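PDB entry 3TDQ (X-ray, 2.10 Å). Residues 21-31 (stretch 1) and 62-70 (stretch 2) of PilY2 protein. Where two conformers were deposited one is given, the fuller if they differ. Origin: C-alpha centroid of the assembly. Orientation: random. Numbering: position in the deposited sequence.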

# COMPACT_ATOMS: atom_id res chain seq x y z
N ASN A 21 -14.26 0.05 15.60
CA ASN A 21 -13.76 0.16 14.22
C ASN A 21 -13.16 1.56 14.01
O ASN A 21 -13.44 2.22 13.02
CB ASN A 21 -14.88 -0.13 13.18
CG ASN A 21 -15.17 -1.59 13.07
OD1 ASN A 21 -16.05 -2.10 13.74
ND2 ASN A 21 -14.35 -2.31 12.30
N LEU A 22 -12.35 2.01 14.95
CA LEU A 22 -11.73 3.34 14.84
C LEU A 22 -10.23 3.25 14.91
O LEU A 22 -9.67 2.45 15.67
CB LEU A 22 -12.23 4.30 15.95
CG LEU A 22 -13.67 4.79 15.92
CD1 LEU A 22 -14.01 5.51 17.22
CD2 LEU A 22 -13.96 5.70 14.71
N VAL A 23 -9.59 4.12 14.15
CA VAL A 23 -8.15 4.25 14.13
C VAL A 23 -7.82 5.74 14.29
O VAL A 23 -8.46 6.62 13.69
CB VAL A 23 -7.48 3.58 12.90
CG1 VAL A 23 -7.77 4.32 11.60
CG2 VAL A 23 -5.97 3.44 13.10
N ASP A 24 -6.87 6.01 15.16
CA ASP A 24 -6.37 7.35 15.44
C ASP A 24 -5.02 7.50 14.73
O ASP A 24 -4.05 6.81 15.07
CB ASP A 24 -6.29 7.54 16.97
CG ASP A 24 -5.50 8.70 17.52
OD1 ASP A 24 -4.87 9.44 16.73
OD2 ASP A 24 -5.46 8.83 18.76
N ILE A 25 -4.98 8.40 13.75
CA ILE A 25 -3.79 8.72 12.95
C ILE A 25 -3.51 10.21 13.12
O ILE A 25 -4.36 11.03 12.75
CB ILE A 25 -3.97 8.32 11.44
CG1 ILE A 25 -4.28 6.81 11.28
CG2 ILE A 25 -2.73 8.72 10.60
CD1 ILE A 25 -4.80 6.43 9.90
N ASP A 26 -2.34 10.56 13.70
CA ASP A 26 -1.93 11.96 13.95
C ASP A 26 -3.05 12.74 14.69
O ASP A 26 -3.28 13.92 14.40
CB ASP A 26 -1.55 12.69 12.63
CG ASP A 26 -0.38 12.09 11.83
OD1 ASP A 26 0.41 11.32 12.42
OD2 ASP A 26 -0.25 12.43 10.63
N HIS A 27 -3.73 12.08 15.65
CA HIS A 27 -4.77 12.65 16.52
C HIS A 27 -6.08 12.97 15.79
O HIS A 27 -6.93 13.66 16.35
CB HIS A 27 -4.26 13.89 17.30
CG HIS A 27 -2.87 13.69 17.82
ND1 HIS A 27 -2.58 12.73 18.78
CD2 HIS A 27 -1.71 14.27 17.42
CE1 HIS A 27 -1.27 12.78 18.96
NE2 HIS A 27 -0.71 13.70 18.17
N ARG A 28 -6.26 12.46 14.56
CA ARG A 28 -7.53 12.52 13.82
C ARG A 28 -8.14 11.12 13.87
O ARG A 28 -7.39 10.15 13.97
CB ARG A 28 -7.35 13.00 12.36
CG ARG A 28 -7.16 14.51 12.20
CD ARG A 28 -5.74 14.95 12.47
NE ARG A 28 -5.57 16.39 12.31
CZ ARG A 28 -4.47 17.06 12.65
NH1 ARG A 28 -3.44 16.42 13.18
NH2 ARG A 28 -4.41 18.37 12.47
N LEU A 29 -9.47 11.00 13.79
CA LEU A 29 -10.12 9.68 13.83
C LEU A 29 -10.75 9.31 12.51
O LEU A 29 -11.32 10.17 11.81
CB LEU A 29 -11.21 9.63 14.92
CG LEU A 29 -10.72 9.71 16.37
CD1 LEU A 29 -11.86 9.85 17.29
CD2 LEU A 29 -9.94 8.45 16.76
N TYR A 30 -10.63 8.02 12.17
CA TYR A 30 -11.17 7.46 10.97
C TYR A 30 -11.87 6.17 11.27
O TYR A 30 -11.44 5.45 12.18
CB TYR A 30 -10.03 7.15 9.95
CG TYR A 30 -9.22 8.35 9.55
CD1 TYR A 30 -8.12 8.75 10.32
CD2 TYR A 30 -9.56 9.11 8.44
CE1 TYR A 30 -7.38 9.89 9.98
CE2 TYR A 30 -8.82 10.24 8.08
CZ TYR A 30 -7.73 10.62 8.86
OH TYR A 30 -6.98 11.73 8.56
N ARG A 31 -12.89 5.84 10.47
CA ARG A 31 -13.55 4.55 10.59
C ARG A 31 -12.70 3.55 9.83
O ARG A 31 -12.29 3.84 8.70
CB ARG A 31 -14.99 4.60 10.03
CG ARG A 31 -15.78 3.28 10.18
CD ARG A 31 -16.34 3.07 11.58
NE ARG A 31 -17.20 4.18 11.99
CZ ARG A 31 -17.51 4.47 13.24
NH1 ARG A 31 -17.06 3.72 14.24
NH2 ARG A 31 -18.28 5.51 13.51
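Stretch 2 62-70: PWSTITDIY

Stretch 1 is a β-hairpin: strands 22-25 and 28-31 are joined by a type I' turn from I25 to R28 and tied by backbone hydrogen bonds between V23 and Y30 and between I25 and R28. Stretch 2 begins as a loop at P62, which follows a cis peptide bond, and becomes a strand, kinked at T67 (phi/psi -107/-7), that runs to Y70 and continues later in the chain. It meets the hairpin at the end far from the turn and then crosses it. The N-to-C directions of strands 65-70 and 28-31 differ by 64°, with the axes 5.2 Å apart at closest; against strand 22-25 the crossing angle is 89° and the axes come no nearer than 9.2 Å.

The backbones pair at a single bridge, R31 with T65, whose CA atoms lie 4.6 Å apart. R31 uses both its polar backbone atoms here: R31 N donates to S64 O at 2.8 Å, and I66 N donates to R31 O at 2.9 Å. T65 CA also approaches R31 O at 3.5 Å in a CA-H...O contact, while the CA-to-CB bond of T65 points away from the hairpin. Just before the bridge, water 1 spans the gap between the backbones, donating to L29 O at 2.7 Å and accepting from S64 N at 2.9 Å.

The indole of W63 (chi1 m) is the large bump at the start of stretch 2. It lies flat on the leucines, which meet one face of it: L29 CB sits 3.8 Å from the centroid of the W63 six-membered ring and L22 CD2 4.0 Å from that of the five-membered ring, both as CH-pi contacts. R31 closes the hollow at the ring edge, its side chain folded by p values of chi2 and chi3 so that R31 NH2 lies 3.4 Å from W63 CD1. P62 adds a smaller contact, P62 CG lying 3.9 Å from R31 NH2. Water 2 sits between the R31 side chain and the backbone of W63, accepting from R31 NE at 3.2 Å and from W63 N at 3.1 Å.

The second bump is I66. Its CA-to-CB bond points sideways, but the end of the side chain comes nearer, and I66 CD1 enters a pocket lined by Y30 CB at 3.6 Å, I25 CD1 at 3.7 Å and V23 CG1 at 4.0 Å. Farther along the strand, I69 CD1 reaches I25 CD1 at 4.2 Å. Together the two stretches bury 538 Å².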

# COMPACT_ATOMS: atom_id res chain seq x y z
N PRO A 62 -20.11 9.76 11.03
CA PRO A 62 -19.36 10.85 11.69
C PRO A 62 -17.88 10.85 11.36
O PRO A 62 -17.26 11.92 11.40
CB PRO A 62 -19.64 10.62 13.18
CG PRO A 62 -19.84 9.13 13.30
CD PRO A 62 -20.49 8.70 11.99
N TRP A 63 -17.31 9.68 10.98
CA TRP A 63 -15.89 9.60 10.63
C TRP A 63 -15.72 9.13 9.21
O TRP A 63 -16.48 8.25 8.77
CB TRP A 63 -15.14 8.66 11.60
CG TRP A 63 -15.43 8.95 13.05
CD1 TRP A 63 -16.28 8.27 13.87
CD2 TRP A 63 -14.98 10.08 13.80
NE1 TRP A 63 -16.34 8.88 15.11
CE2 TRP A 63 -15.54 9.99 15.09
CE3 TRP A 63 -14.17 11.19 13.49
CZ2 TRP A 63 -15.28 10.95 16.09
CZ3 TRP A 63 -13.88 12.11 14.49
CH2 TRP A 63 -14.47 12.01 15.75
N SER A 64 -14.70 9.66 8.50
CA SER A 64 -14.43 9.22 7.13
C SER A 64 -13.86 7.80 7.17
O SER A 64 -13.26 7.40 8.17
CB SER A 64 -13.51 10.18 6.41
OG SER A 64 -14.30 11.31 6.05
N THR A 65 -14.16 7.01 6.13
CA THR A 65 -13.88 5.59 6.09
C THR A 65 -12.63 5.26 5.28
O THR A 65 -12.57 5.57 4.10
CB THR A 65 -15.11 4.86 5.51
OG1 THR A 65 -16.24 5.18 6.31
CG2 THR A 65 -14.96 3.34 5.49
N ILE A 66 -11.67 4.59 5.93
CA ILE A 66 -10.45 4.13 5.26
C ILE A 66 -10.79 2.81 4.57
O ILE A 66 -11.19 1.85 5.25
CB ILE A 66 -9.24 4.03 6.23
CG1 ILE A 66 -8.76 5.44 6.67
CG2 ILE A 66 -8.09 3.23 5.57
CD1 ILE A 66 -7.71 5.46 7.81
N THR A 67 -10.65 2.77 3.24
CA THR A 67 -10.94 1.56 2.46
C THR A 67 -9.65 0.89 1.98
O THR A 67 -9.71 -0.22 1.44
CB THR A 67 -11.88 1.87 1.27
OG1 THR A 67 -11.24 2.83 0.44
CG2 THR A 67 -13.24 2.40 1.73
N ASP A 68 -8.50 1.55 2.19
CA ASP A 68 -7.19 1.03 1.76
C ASP A 68 -6.10 1.59 2.66
O ASP A 68 -6.01 2.82 2.81
CB ASP A 68 -6.92 1.44 0.27
CG ASP A 68 -5.75 0.72 -0.41
OD1 ASP A 68 -5.14 -0.16 0.23
OD2 ASP A 68 -5.46 1.03 -1.58
N ILE A 69 -5.33 0.72 3.32
CA ILE A 69 -4.26 1.23 4.20
C ILE A 69 -3.02 0.34 4.09
O ILE A 69 -3.13 -0.89 4.10
CB ILE A 69 -4.76 1.42 5.67
CG1 ILE A 69 -3.69 2.10 6.56
CG2 ILE A 69 -5.34 0.12 6.27
CD1 ILE A 69 -4.27 2.77 7.89
N TYR A 70 -1.84 0.98 4.00
CA TYR A 70 -0.57 0.31 3.84
C TYR A 70 0.37 0.68 4.99
O TYR A 70 0.55 1.86 5.28
CB TYR A 70 0.06 0.68 2.48
CG TYR A 70 1.46 0.16 2.25
CD1 TYR A 70 1.69 -1.10 1.69
CD2 TYR A 70 2.57 0.96 2.52
CE1 TYR A 70 2.98 -1.57 1.45
CE2 TYR A 70 3.87 0.51 2.28
CZ TYR A 70 4.07 -0.76 1.75
OH TYR A 70 5.36 -1.21 1.55
O HOH W 1 -12.63 11.22 9.69
O HOH W 2 -18.25 6.79 10.42